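Side-chain contacts in MmeI (Methylophilus methylotrophus, PDB 5HR4), which probably transfers a methyl group from S-adenosylmethionine to N6 of adenine in DNA, as part of a restriction-modification enzyme: residues Lys326-Asp331 with Ile561-Arg566; Ile597-Ser602 with Leu608-Lys613; Gly650-Thr655 with Lys712-Phe717; Trp692-Asp697 with Phe737-Pro742. One frame throughout, in Å; residues are numbered along the deposited sequence.

Contact 1 (Lys326-Asp331 with Ile561-Arg566); sequences KPLFLD and INFAHR
Pro327 of helix 318-340 faces Phe563 of strand 560-569 with their CA atoms 7.6 Å apart, helix against sheet in the Rossmann-like fold of the methyltransferase domain. The sheet runs in the order 3-2-1-4-5-7-6 familiar from these enzymes, with two further strands added beyond 560-569. The contact is purely apolar. Pro327 CB stands squarely over the Phe563 ring, 3.7 Å from its centroid and only 4° off the ring normal, a clear CH-pi contact. The pyrrolidine meets the aromatic side chain at about a right angle, and its CG leans toward the CD1-CE1 side of the ring. Phe563 can present its face this way because its CG sits between the backbone N and the carbonyl carbon (chi1 74°), swinging the ring out toward the helix. Leu328 adds a looser touch, CD1 lying 4.2 Å from Phe563 CE2, while its side chain also reaches strands 477-480 and 532-538. With no N-H to give to the preceding turn, proline is at home at this kink, within a wider pi-type turn, 326-330. On the strand side, Asn562 and Phe563 form a beta bulge opposite Gly586. Just beyond the packed residues, the same helical turn is tied by a salt bridge, Lys326 NZ meeting the syn lone pair of Asp331 OD1 at 2.6 Å.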
# COMPACT_ATOMS: atom_id res chain seq x y z
N LYS A 326 -4.40 13.66 11.62
CA LYS A 326 -4.02 14.44 12.80
C LYS A 326 -2.93 15.45 12.47
O LYS A 326 -3.13 16.65 12.72
CB LYS A 326 -3.60 13.53 13.97
CG LYS A 326 -4.74 12.81 14.69
CD LYS A 326 -4.19 11.69 15.60
CE LYS A 326 -4.29 12.04 17.08
NZ LYS A 326 -3.68 13.38 17.36
N PRO A 327 -1.79 15.06 11.88
CA PRO A 327 -0.82 16.08 11.44
C PRO A 327 -1.33 16.93 10.29
O PRO A 327 -0.94 18.10 10.21
CB PRO A 327 0.40 15.25 11.00
CG PRO A 327 0.14 13.86 11.46
CD PRO A 327 -1.33 13.70 11.53
N LEU A 328 -2.16 16.41 9.39
CA LEU A 328 -2.54 17.21 8.23
C LEU A 328 -3.33 18.45 8.64
O LEU A 328 -3.01 19.57 8.23
CB LEU A 328 -3.33 16.38 7.22
CG LEU A 328 -3.49 17.02 5.82
CD1 LEU A 328 -2.13 17.42 5.22
CD2 LEU A 328 -4.27 16.12 4.85
N PHE A 329 -4.35 18.27 9.47
CA PHE A 329 -5.10 19.45 9.91
C PHE A 329 -5.63 19.34 11.33
O PHE A 329 -5.68 20.34 12.04
CB PHE A 329 -6.27 19.73 8.96
CG PHE A 329 -7.14 18.53 8.71
CD1 PHE A 329 -6.87 17.68 7.65
CD2 PHE A 329 -8.21 18.26 9.53
CE1 PHE A 329 -7.66 16.57 7.43
CE2 PHE A 329 -9.01 17.16 9.31
CZ PHE A 329 -8.72 16.30 8.25
N LEU A 330 -6.01 18.12 11.75
CA LEU A 330 -6.91 17.97 12.89
C LEU A 330 -6.27 18.48 14.18
O LEU A 330 -6.86 19.31 14.88
CB LEU A 330 -7.34 16.51 13.03
CG LEU A 330 -8.36 16.22 14.14
CD1 LEU A 330 -9.53 17.15 14.04
CD2 LEU A 330 -8.84 14.78 14.16
N ASP A 331 -5.06 18.01 14.50
CA ASP A 331 -4.41 18.48 15.71
C ASP A 331 -4.35 20.01 15.75
O ASP A 331 -4.62 20.62 16.79
CB ASP A 331 -3.01 17.89 15.86
CG ASP A 331 -3.01 16.39 16.19
OD1 ASP A 331 -4.08 15.89 16.63
OD2 ASP A 331 -1.95 15.72 16.02
N ILE A 561 8.16 18.23 1.39
CA ILE A 561 7.61 17.23 2.31
C ILE A 561 7.59 17.80 3.72
O ILE A 561 8.65 18.16 4.25
CB ILE A 561 8.40 15.92 2.29
CG1 ILE A 561 8.53 15.35 0.89
CG2 ILE A 561 7.73 14.89 3.18
CD1 ILE A 561 9.45 14.16 0.88
N ASN A 562 6.41 17.83 4.34
CA ASN A 562 6.25 18.48 5.64
C ASN A 562 6.16 17.51 6.80
O ASN A 562 6.57 17.85 7.91
CB ASN A 562 5.00 19.35 5.62
CG ASN A 562 5.18 20.54 4.73
OD1 ASN A 562 6.16 21.29 4.89
ND2 ASN A 562 4.27 20.71 3.74
N PHE A 563 5.62 16.32 6.59
CA PHE A 563 5.71 15.28 7.59
C PHE A 563 5.64 13.95 6.87
O PHE A 563 5.25 13.89 5.70
CB PHE A 563 4.62 15.41 8.65
CG PHE A 563 3.25 15.00 8.17
CD1 PHE A 563 2.82 13.68 8.28
CD2 PHE A 563 2.39 15.94 7.63
CE1 PHE A 563 1.56 13.30 7.85
CE2 PHE A 563 1.12 15.57 7.19
CZ PHE A 563 0.70 14.25 7.30
N ALA A 564 6.02 12.89 7.56
CA ALA A 564 6.07 11.58 6.93
C ALA A 564 6.09 10.52 8.01
O ALA A 564 6.76 10.68 9.03
CB ALA A 564 7.31 11.44 6.04
N HIS A 565 5.37 9.43 7.76
CA HIS A 565 5.46 8.19 8.53
C HIS A 565 6.36 7.22 7.79
O HIS A 565 6.06 6.83 6.65
CB HIS A 565 4.09 7.55 8.73
CG HIS A 565 3.23 8.22 9.75
ND1 HIS A 565 2.90 7.63 10.95
CD2 HIS A 565 2.60 9.43 9.73
CE1 HIS A 565 2.13 8.45 11.64
NE2 HIS A 565 1.93 9.55 10.92
N ARG A 566 7.44 6.79 8.43
CA ARG A 566 8.28 5.76 7.84
C ARG A 566 7.56 4.41 7.84
O ARG A 566 6.43 4.28 8.33
CB ARG A 566 9.60 5.66 8.58
CG ARG A 566 10.49 6.84 8.40
CD ARG A 566 11.75 6.60 9.17
NE ARG A 566 12.61 5.67 8.44
CZ ARG A 566 13.08 5.92 7.23
NH1 ARG A 566 12.77 7.05 6.62
NH2 ARG A 566 13.86 5.04 6.61

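Contact 2 (Ile597-Ser602 with Leu608-Lys613); sequences IYEYES and LAIKAK
The Tyr598 ring is stacked with the imidazole of His565 on the neighbouring strand, while Ala609 CB approaches it obliquely across the beta hairpin, 3.7 Å from Tyr598 CE2. This hairpin of strands 595-599 and 608-612 closes one side of the methyltransferase sheet, with 608-612 outermost in the chain. Tyr598 and Ala609 form a non-hydrogen-bonded antiparallel pair, in which the small methyl leaves room for the broad ring beside it. With CG anti to the carbonyl carbon (chi1 -66°), the tyrosine rises from the sheet toward helix 318-340, and its hydroxyl end lies by Pro327. An alanine here would remove that ring, and His565 would probably lose its stacking partner while a gap opened between Ala609 and Pro327. On the other sheet face the carboxylate of Glu599 slants across the branched side chain of Ile610, Glu599 CD being 4.1 Å from Ile610 CG1; the acid is partly exposed, as suits a charge. Deeper in, Ile597 CD1 touches Ala612 CB at 3.6 Å, a compact apolar pair in a buried spot. Backbone bonds bind the strands in two hydrogen-bonded pairs: Ile597 and Ile610 exchange N-H and carbonyl both ways, as do Glu599 and Leu608. The straightest runs from Glu599 N to Leu608 O, 2.9 Å with 172° at the hydrogen, and the same carbonyl oxygen meets Tyr598 CA at 3.4 Å in a CA-H...O contact.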
# COMPACT_ATOMS: atom_id res chain seq x y z
N ILE A 597 9.03 13.55 11.47
CA ILE A 597 9.07 12.22 10.90
C ILE A 597 8.60 11.27 11.99
O ILE A 597 9.18 11.26 13.08
CB ILE A 597 10.48 11.84 10.42
CG1 ILE A 597 10.93 12.75 9.28
CG2 ILE A 597 10.55 10.37 10.02
CD1 ILE A 597 12.39 12.57 8.95
N TYR A 598 7.55 10.51 11.74
CA TYR A 598 7.08 9.50 12.69
C TYR A 598 7.81 8.18 12.43
O TYR A 598 7.75 7.65 11.32
CB TYR A 598 5.57 9.30 12.55
CG TYR A 598 4.73 10.49 12.93
CD1 TYR A 598 4.55 11.55 12.06
CD2 TYR A 598 4.11 10.54 14.17
CE1 TYR A 598 3.78 12.63 12.42
CE2 TYR A 598 3.34 11.62 14.54
CZ TYR A 598 3.18 12.66 13.66
OH TYR A 598 2.39 13.73 14.02
N GLU A 599 8.48 7.65 13.46
CA GLU A 599 9.30 6.45 13.36
C GLU A 599 8.68 5.29 14.11
O GLU A 599 7.92 5.48 15.07
CB GLU A 599 10.70 6.71 13.89
CG GLU A 599 11.34 7.93 13.27
CD GLU A 599 12.80 8.03 13.64
OE1 GLU A 599 13.10 8.52 14.75
OE2 GLU A 599 13.64 7.61 12.81
N TYR A 600 9.00 4.06 13.68
CA TYR A 600 8.43 2.85 14.26
C TYR A 600 9.54 1.92 14.74
O TYR A 600 10.36 1.48 13.93
CB TYR A 600 7.54 2.11 13.27
CG TYR A 600 6.30 2.84 12.82
CD1 TYR A 600 6.40 3.96 11.99
CD2 TYR A 600 5.04 2.39 13.17
CE1 TYR A 600 5.26 4.63 11.56
CE2 TYR A 600 3.90 3.05 12.75
CZ TYR A 600 4.02 4.17 11.94
OH TYR A 600 2.88 4.84 11.52
N GLU A 601 9.55 1.61 16.04
CA GLU A 601 10.37 0.52 16.56
C GLU A 601 9.81 -0.81 16.05
O GLU A 601 10.47 -1.50 15.26
CB GLU A 601 10.42 0.54 18.09
N SER A 602 8.61 -1.18 16.48
CA SER A 602 7.91 -2.32 15.91
C SER A 602 7.21 -1.89 14.64
O SER A 602 6.38 -0.97 14.67
CB SER A 602 6.90 -2.89 16.91
N LEU A 608 6.31 7.04 16.85
CA LEU A 608 6.86 8.08 17.70
C LEU A 608 7.28 9.25 16.83
O LEU A 608 8.10 9.09 15.92
CB LEU A 608 8.06 7.53 18.49
CG LEU A 608 8.58 8.33 19.69
CD1 LEU A 608 7.56 8.36 20.83
CD2 LEU A 608 9.90 7.76 20.14
N ALA A 609 6.76 10.44 17.13
CA ALA A 609 7.14 11.65 16.40
C ALA A 609 8.53 12.15 16.81
O ALA A 609 8.79 12.37 18.00
CB ALA A 609 6.12 12.76 16.64
N ILE A 610 9.39 12.37 15.83
CA ILE A 610 10.74 12.90 16.01
C ILE A 610 10.89 14.17 15.17
O ILE A 610 10.42 14.23 14.03
CB ILE A 610 11.81 11.85 15.61
CG1 ILE A 610 11.83 10.68 16.61
CG2 ILE A 610 13.20 12.48 15.45
CD1 ILE A 610 11.83 11.08 18.12
N LYS A 611 11.53 15.18 15.74
CA LYS A 611 11.79 16.41 15.02
C LYS A 611 12.74 16.14 13.86
O LYS A 611 13.62 15.28 13.94
CB LYS A 611 12.38 17.46 15.98
CG LYS A 611 12.79 18.77 15.36
CD LYS A 611 12.66 19.92 16.35
CE LYS A 611 14.00 20.30 16.97
NZ LYS A 611 13.92 21.65 17.59
N ALA A 612 12.56 16.86 12.76
CA ALA A 612 13.43 16.63 11.61
C ALA A 612 13.86 17.95 11.00
O ALA A 612 13.03 18.84 10.78
CB ALA A 612 12.73 15.78 10.56
N LYS A 613 15.17 18.08 10.75
CA LYS A 613 15.67 19.25 10.03
C LYS A 613 15.10 19.29 8.62
O LYS A 613 14.53 20.30 8.20
CB LYS A 613 17.20 19.24 10.01

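Contact 3 (Gly650-Thr655 with Lys712-Phe717); sequences GNFLFT and KKVQEF
Val714 provides the apolar and CH-pi side of this packing in the target recognition domain, its CG2 sitting over one face of Phe652, 3.8 Å from the ring centroid and 20° off the normal. CG2 lies beside the backbone N of Val714 while CG1 stands anti to that nitrogen (chi1 171°), which turns CG2 to the ring. The methyl is displaced toward the rim, closest to Phe652 CZ, and also touches Asn651 CB at 3.7 Å. Beta-branched valine suits, since one branch fills the angle between two side chains. By van der Waals packing, the Asn651 amide crosses the Lys713 chain at about a right angle, with Asn651 CG 3.6 Å from Lys713 CB. With an alanine here, the amide would be gone and Lys713 CB would probably lose its cover. No hydrogen bond joins the two segments. Gly650, at positive phi, begins a type I beta turn closed by Leu653 N to Gly650 O at 2.8 Å, and Lys712 forms a salt bridge with Glu716. Arg710, earlier in the helix, bonds the Asn651 carbonyl. The turn leads into edge strand 653-655 beside strand 688-691, with helix 705-719 packed against it and Phe717 lying on a DNA sugar.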
# COMPACT_ATOMS: atom_id res chain seq x y z
N GLY A 650 10.68 -24.93 -13.26
CA GLY A 650 11.31 -25.93 -12.42
C GLY A 650 11.82 -27.17 -13.13
O GLY A 650 12.50 -28.00 -12.50
N ASN A 651 11.55 -27.32 -14.43
CA ASN A 651 11.91 -28.55 -15.13
C ASN A 651 13.41 -28.83 -15.10
O ASN A 651 13.82 -29.99 -15.18
CB ASN A 651 11.40 -28.48 -16.55
CG ASN A 651 9.89 -28.45 -16.60
OD1 ASN A 651 9.28 -27.45 -17.00
ND2 ASN A 651 9.26 -29.56 -16.19
N PHE A 652 14.24 -27.81 -14.95
CA PHE A 652 15.67 -28.05 -14.85
C PHE A 652 16.18 -28.15 -13.42
O PHE A 652 17.40 -28.23 -13.24
CB PHE A 652 16.45 -26.96 -15.58
CG PHE A 652 16.38 -27.07 -17.07
CD1 PHE A 652 15.98 -28.25 -17.65
CD2 PHE A 652 16.70 -26.00 -17.88
CE1 PHE A 652 15.90 -28.38 -19.02
CE2 PHE A 652 16.61 -26.12 -19.26
CZ PHE A 652 16.21 -27.31 -19.82
N LEU A 653 15.32 -28.16 -12.40
CA LEU A 653 15.75 -28.06 -11.01
C LEU A 653 15.30 -29.27 -10.19
O LEU A 653 14.25 -29.86 -10.47
CB LEU A 653 15.23 -26.78 -10.35
CG LEU A 653 15.36 -25.48 -11.17
CD1 LEU A 653 14.54 -24.37 -10.53
CD2 LEU A 653 16.82 -25.07 -11.32
N PHE A 654 16.11 -29.64 -9.19
CA PHE A 654 15.93 -30.87 -8.43
C PHE A 654 16.44 -30.73 -6.99
O PHE A 654 17.51 -30.15 -6.75
CB PHE A 654 16.68 -32.06 -9.05
CG PHE A 654 16.26 -32.41 -10.45
CD1 PHE A 654 16.76 -31.70 -11.54
CD2 PHE A 654 15.44 -33.49 -10.69
CE1 PHE A 654 16.39 -32.03 -12.83
CE2 PHE A 654 15.08 -33.84 -12.00
CZ PHE A 654 15.57 -33.11 -13.07
N THR A 655 15.68 -31.30 -6.06
CA THR A 655 16.18 -31.73 -4.76
C THR A 655 17.14 -32.90 -4.91
O THR A 655 17.14 -33.63 -5.92
CB THR A 655 15.01 -32.19 -3.90
OG1 THR A 655 14.54 -33.45 -4.42
CG2 THR A 655 13.87 -31.18 -3.97
N LYS A 712 11.40 -30.70 -23.49
CA LYS A 712 10.12 -30.41 -24.10
C LYS A 712 9.18 -29.71 -23.12
O LYS A 712 8.32 -28.93 -23.54
CB LYS A 712 9.49 -31.69 -24.67
CG LYS A 712 8.18 -31.42 -25.34
CD LYS A 712 7.95 -32.25 -26.59
CE LYS A 712 6.80 -31.66 -27.38
NZ LYS A 712 7.14 -30.23 -27.68
N LYS A 713 9.32 -29.97 -21.82
CA LYS A 713 8.46 -29.28 -20.85
C LYS A 713 8.86 -27.82 -20.71
O LYS A 713 7.98 -26.94 -20.60
CB LYS A 713 8.51 -29.99 -19.50
CG LYS A 713 7.20 -30.68 -19.12
CD LYS A 713 7.40 -32.16 -18.83
CE LYS A 713 6.07 -32.86 -18.54
NZ LYS A 713 5.94 -33.30 -17.11
N VAL A 714 10.16 -27.53 -20.75
CA VAL A 714 10.60 -26.14 -20.77
C VAL A 714 9.98 -25.41 -21.94
O VAL A 714 9.33 -24.37 -21.78
CB VAL A 714 12.14 -26.05 -20.80
CG1 VAL A 714 12.58 -24.62 -21.03
CG2 VAL A 714 12.74 -26.60 -19.50
N GLN A 715 10.11 -25.99 -23.14
CA GLN A 715 9.65 -25.33 -24.37
C GLN A 715 8.14 -25.06 -24.35
O GLN A 715 7.69 -23.99 -24.77
CB GLN A 715 10.02 -26.18 -25.58
CG GLN A 715 9.45 -25.63 -26.89
CD GLN A 715 10.14 -26.17 -28.11
OE1 GLN A 715 9.76 -27.21 -28.63
NE2 GLN A 715 11.18 -25.46 -28.57
N GLU A 716 7.35 -26.02 -23.87
CA GLU A 716 5.90 -25.81 -23.84
C GLU A 716 5.54 -24.72 -22.87
O GLU A 716 4.68 -23.88 -23.17
CB GLU A 716 5.18 -27.10 -23.49
CG GLU A 716 5.05 -28.00 -24.71
CD GLU A 716 5.05 -29.47 -24.38
OE1 GLU A 716 5.18 -29.82 -23.18
OE2 GLU A 716 4.92 -30.28 -25.33
N PHE A 717 6.18 -24.71 -21.70
CA PHE A 717 5.91 -23.65 -20.74
C PHE A 717 6.34 -22.31 -21.31
O PHE A 717 5.59 -21.32 -21.22
CB PHE A 717 6.63 -23.94 -19.41
CG PHE A 717 6.70 -22.75 -18.48
CD1 PHE A 717 5.69 -22.50 -17.56
CD2 PHE A 717 7.79 -21.87 -18.52
CE1 PHE A 717 5.74 -21.37 -16.69
CE2 PHE A 717 7.86 -20.76 -17.67
CZ PHE A 717 6.83 -20.51 -16.75

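Contact 4 (Trp692-Asp697 with Phe737-Pro742). With nucleotides of chain B.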
# COMPACT_ATOMS: atom_id res chain seq x y z
N TRP A 692 22.43 -28.66 -16.37
CA TRP A 692 23.15 -27.56 -17.02
C TRP A 692 23.56 -27.99 -18.42
O TRP A 692 24.54 -28.73 -18.60
CB TRP A 692 24.34 -27.11 -16.19
CG TRP A 692 25.02 -25.91 -16.76
CD1 TRP A 692 26.21 -25.88 -17.41
CD2 TRP A 692 24.52 -24.57 -16.74
NE1 TRP A 692 26.50 -24.59 -17.80
CE2 TRP A 692 25.48 -23.77 -17.40
CE3 TRP A 692 23.38 -23.96 -16.22
CZ2 TRP A 692 25.32 -22.39 -17.56
CZ3 TRP A 692 23.22 -22.59 -16.38
CH2 TRP A 692 24.19 -21.82 -17.04
N LEU A 693 22.84 -27.49 -19.43
CA LEU A 693 22.96 -27.94 -20.81
C LEU A 693 23.62 -26.94 -21.74
O LEU A 693 23.77 -27.24 -22.93
CB LEU A 693 21.58 -28.31 -21.34
CG LEU A 693 20.91 -29.33 -20.43
CD1 LEU A 693 19.46 -29.49 -20.77
CD2 LEU A 693 21.64 -30.66 -20.54
N ASP A 694 24.03 -25.77 -21.24
CA ASP A 694 24.81 -24.83 -22.05
C ASP A 694 26.03 -25.55 -22.61
O ASP A 694 26.93 -25.96 -21.86
CB ASP A 694 25.24 -23.61 -21.23
CG ASP A 694 25.76 -22.46 -22.10
OD1 ASP A 694 25.14 -22.17 -23.15
OD2 ASP A 694 26.78 -21.84 -21.73
N GLY A 695 26.04 -25.74 -23.93
CA GLY A 695 27.14 -26.42 -24.59
C GLY A 695 27.10 -27.92 -24.43
O GLY A 695 28.13 -28.56 -24.17
N ALA A 696 25.92 -28.52 -24.55
CA ALA A 696 25.80 -29.96 -24.49
C ALA A 696 25.95 -30.53 -25.90
O ALA A 696 25.46 -29.95 -26.87
CB ALA A 696 24.47 -30.38 -23.88
N ASP A 697 26.65 -31.67 -25.98
CA ASP A 697 26.78 -32.40 -27.24
C ASP A 697 25.45 -33.08 -27.57
O ASP A 697 25.02 -34.00 -26.86
CB ASP A 697 27.91 -33.41 -27.15
N PHE A 737 17.25 -19.11 -19.69
CA PHE A 737 16.81 -17.89 -20.35
C PHE A 737 17.89 -16.82 -20.36
O PHE A 737 18.18 -16.23 -21.40
CB PHE A 737 15.54 -17.38 -19.69
CG PHE A 737 15.13 -16.02 -20.14
CD1 PHE A 737 15.44 -14.91 -19.40
CD2 PHE A 737 14.39 -15.87 -21.31
CE1 PHE A 737 15.04 -13.65 -19.81
CE2 PHE A 737 13.98 -14.60 -21.73
CZ PHE A 737 14.30 -13.50 -20.98
N TYR A 738 18.48 -16.51 -19.20
CA TYR A 738 19.65 -15.65 -19.15
C TYR A 738 20.79 -16.42 -18.51
O TYR A 738 20.60 -17.04 -17.46
CB TYR A 738 19.38 -14.36 -18.39
CG TYR A 738 20.59 -13.44 -18.27
CD1 TYR A 738 21.14 -12.83 -19.40
CD2 TYR A 738 21.19 -13.19 -17.03
CE1 TYR A 738 22.24 -11.99 -19.30
CE2 TYR A 738 22.30 -12.34 -16.91
CZ TYR A 738 22.81 -11.74 -18.05
OH TYR A 738 23.91 -10.92 -17.96
N ILE A 739 21.95 -16.41 -19.16
CA ILE A 739 23.12 -17.16 -18.73
C ILE A 739 24.25 -16.17 -18.49
O ILE A 739 24.53 -15.32 -19.34
CB ILE A 739 23.55 -18.23 -19.77
CG1 ILE A 739 22.52 -19.35 -19.86
CG2 ILE A 739 24.88 -18.83 -19.40
CD1 ILE A 739 23.00 -20.56 -20.66
N SER A 740 24.87 -16.27 -17.32
CA SER A 740 25.97 -15.39 -16.95
C SER A 740 27.15 -16.12 -16.36
O SER A 740 28.21 -15.51 -16.23
CB SER A 740 25.49 -14.34 -15.93
OG SER A 740 24.89 -14.98 -14.82
N GLN A 741 27.01 -17.41 -16.02
CA GLN A 741 28.01 -18.26 -15.39
C GLN A 741 29.43 -17.87 -15.77
O GLN A 741 29.75 -17.76 -16.96
CB GLN A 741 27.77 -19.73 -15.76
CG GLN A 741 28.60 -20.72 -14.98
CD GLN A 741 28.35 -20.63 -13.50
OE1 GLN A 741 27.34 -20.07 -13.07
NE2 GLN A 741 29.28 -21.15 -12.70
N PRO A 742 30.30 -17.63 -14.80
CA PRO A 742 31.70 -17.30 -15.10
C PRO A 742 32.53 -18.56 -15.30
O PRO A 742 32.05 -19.69 -15.17
CB PRO A 742 32.16 -16.53 -13.85
CG PRO A 742 30.97 -16.54 -12.89
CD PRO A 742 29.99 -17.55 -13.37
P DA B 2 24.99 -8.85 -20.51
OP1 DA B 2 26.05 -7.83 -20.73
OP2 DA B 2 25.36 -10.11 -19.83
O5' DA B 2 23.73 -8.26 -19.69
C5' DA B 2 23.40 -6.85 -19.74
C4' DA B 2 22.24 -6.50 -18.80
O4' DA B 2 20.96 -6.79 -19.43
C3' DA B 2 22.21 -7.21 -17.43
O3' DA B 2 21.88 -6.25 -16.43
C2' DA B 2 21.07 -8.22 -17.61
C1' DA B 2 20.13 -7.38 -18.46
N9 DA B 2 19.04 -8.11 -19.12
C8 DA B 2 19.09 -9.35 -19.71
N7 DA B 2 17.94 -9.72 -20.23
C5 DA B 2 17.09 -8.65 -19.98
C6 DA B 2 15.73 -8.40 -20.27
N6 DA B 2 14.94 -9.26 -20.92
N1 DA B 2 15.20 -7.23 -19.87
C2 DA B 2 15.97 -6.37 -19.22
N3 DA B 2 17.25 -6.48 -18.89
C4 DA B 2 17.76 -7.65 -19.30
P DT B 3 22.53 -6.34 -14.96
OP1 DT B 3 22.40 -5.02 -14.29
OP2 DT B 3 23.91 -6.83 -15.14
O5' DT B 3 21.62 -7.45 -14.22
C5' DT B 3 20.55 -7.09 -13.30
C4' DT B 3 19.48 -6.23 -13.95
O4' DT B 3 18.88 -6.93 -15.08
C3' DT B 3 18.31 -5.86 -13.03
O3' DT B 3 17.86 -4.55 -13.31
C2' DT B 3 17.26 -6.89 -13.44
C1' DT B 3 17.47 -6.88 -14.93
N1 DT B 3 16.87 -8.03 -15.64
C2 DT B 3 15.57 -7.95 -16.07
O2 DT B 3 14.87 -6.98 -15.89
N3 DT B 3 15.12 -9.06 -16.73
C4 DT B 3 15.83 -10.22 -17.01
O4 DT B 3 15.33 -11.16 -17.62
C5 DT B 3 17.19 -10.23 -16.54
C7 DT B 3 18.05 -11.43 -16.76
C6 DT B 3 17.64 -9.15 -15.88
P DT B 1 22.62 -14.40 -23.52
OP1 DT B 1 23.27 -15.14 -22.40
OP2 DT B 1 22.60 -14.96 -24.90
O5' DT B 1 23.19 -12.90 -23.55
C5' DT B 1 22.30 -11.79 -23.41
C4' DT B 1 23.03 -10.46 -23.49
O4' DT B 1 22.36 -9.59 -24.44
C3' DT B 1 23.10 -9.69 -22.18
O3' DT B 1 24.41 -9.14 -21.99
C2' DT B 1 22.03 -8.58 -22.31
C1' DT B 1 21.56 -8.64 -23.77
N1 DT B 1 20.09 -9.02 -23.93
C2 DT B 1 19.10 -8.17 -23.44
O2 DT B 1 19.33 -7.12 -22.86
N3 DT B 1 17.82 -8.62 -23.65
C4 DT B 1 17.43 -9.80 -24.29
O4 DT B 1 16.25 -10.12 -24.43
C5 DT B 1 18.51 -10.62 -24.77
C7 DT B 1 18.22 -11.91 -25.48
C6 DT B 1 19.76 -10.19 -24.58
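Trp692 extends its indole toward Ile739 because its CG lies anti to the backbone N (chi1 -175°), while Ile739 holds CG2 anti to its own nitrogen, facing the indole, and an extended CG1-CD1 arm (chi2 -169°) that reaches Asp694. The two side chains meet head-on, Ile739 CG2 approaching the indole edge 3.9 Å from Trp692 CH2. Ile739 CD1 goes on to the carboxylate, 3.6 Å from Asp694 CG, a van der Waals contact with no hydrogen bond. Asp694 CB itself lies over one face of the indole, offset toward the rim. Gln741 CB adds an oblique contact at Trp692 CZ2, 4.0 Å away, while its amide nitrogen bonds to the Val769 carbonyl. Isoleucine suits the place because one branch can meet the indole edge while the other reaches past it.

The opposing flank of the 737-742 loop belongs to the DNA. Tyr738 OH donates a hydrogen bond of 2.5 Å to the phosphate oxygen OP2 of DA2 of chain B, and the C7 methyl of DT3 of chain B approaches the ring obliquely, 3.6 Å from Tyr738 CG. Phe737 turns its edge to O4 of DT3 of chain B, in the ring plane, with CE1 3.3 Å away. Thymine methyl and O4 both line the major groove, consistent with base reading by this target recognition domain. Phe737 and Tyr738 form a beta bulge opposite Lys645. Around this junction, Trp692 follows strand 688-691 and leans with Gln741 on Ile770 of strand 770-771, Leu693 rests on helix 698-703, and Ser740 and Pro742 lie against strand 775-779.

Overall arrangement
Contacts 1 and 2 share one sheet: strands 560-569 and 595-599 are neighbours, and Ala564 O lies 2.8 Å from Tyr598 N, a probable hydrogen bond. Contact 1 packs a helix there through apolar side chains alone, with Phe563 buried and no touching residue exposed; contact 2, at the sheet's margin with three of seven exposed, relies on paired backbone bonds. Contacts 3 and 4 belong to the target recognition domain, about 51 and 53 Å from contact 1, centre to centre. They alternate along the chain and touch where Phe652 CZ meets Leu693 CD1 at 4.0 Å. Contact 3 has two buried residues and one exposed; contact 4, with none exposed, meets bases and phosphate, where contact 3 offers a DNA sugar Phe717.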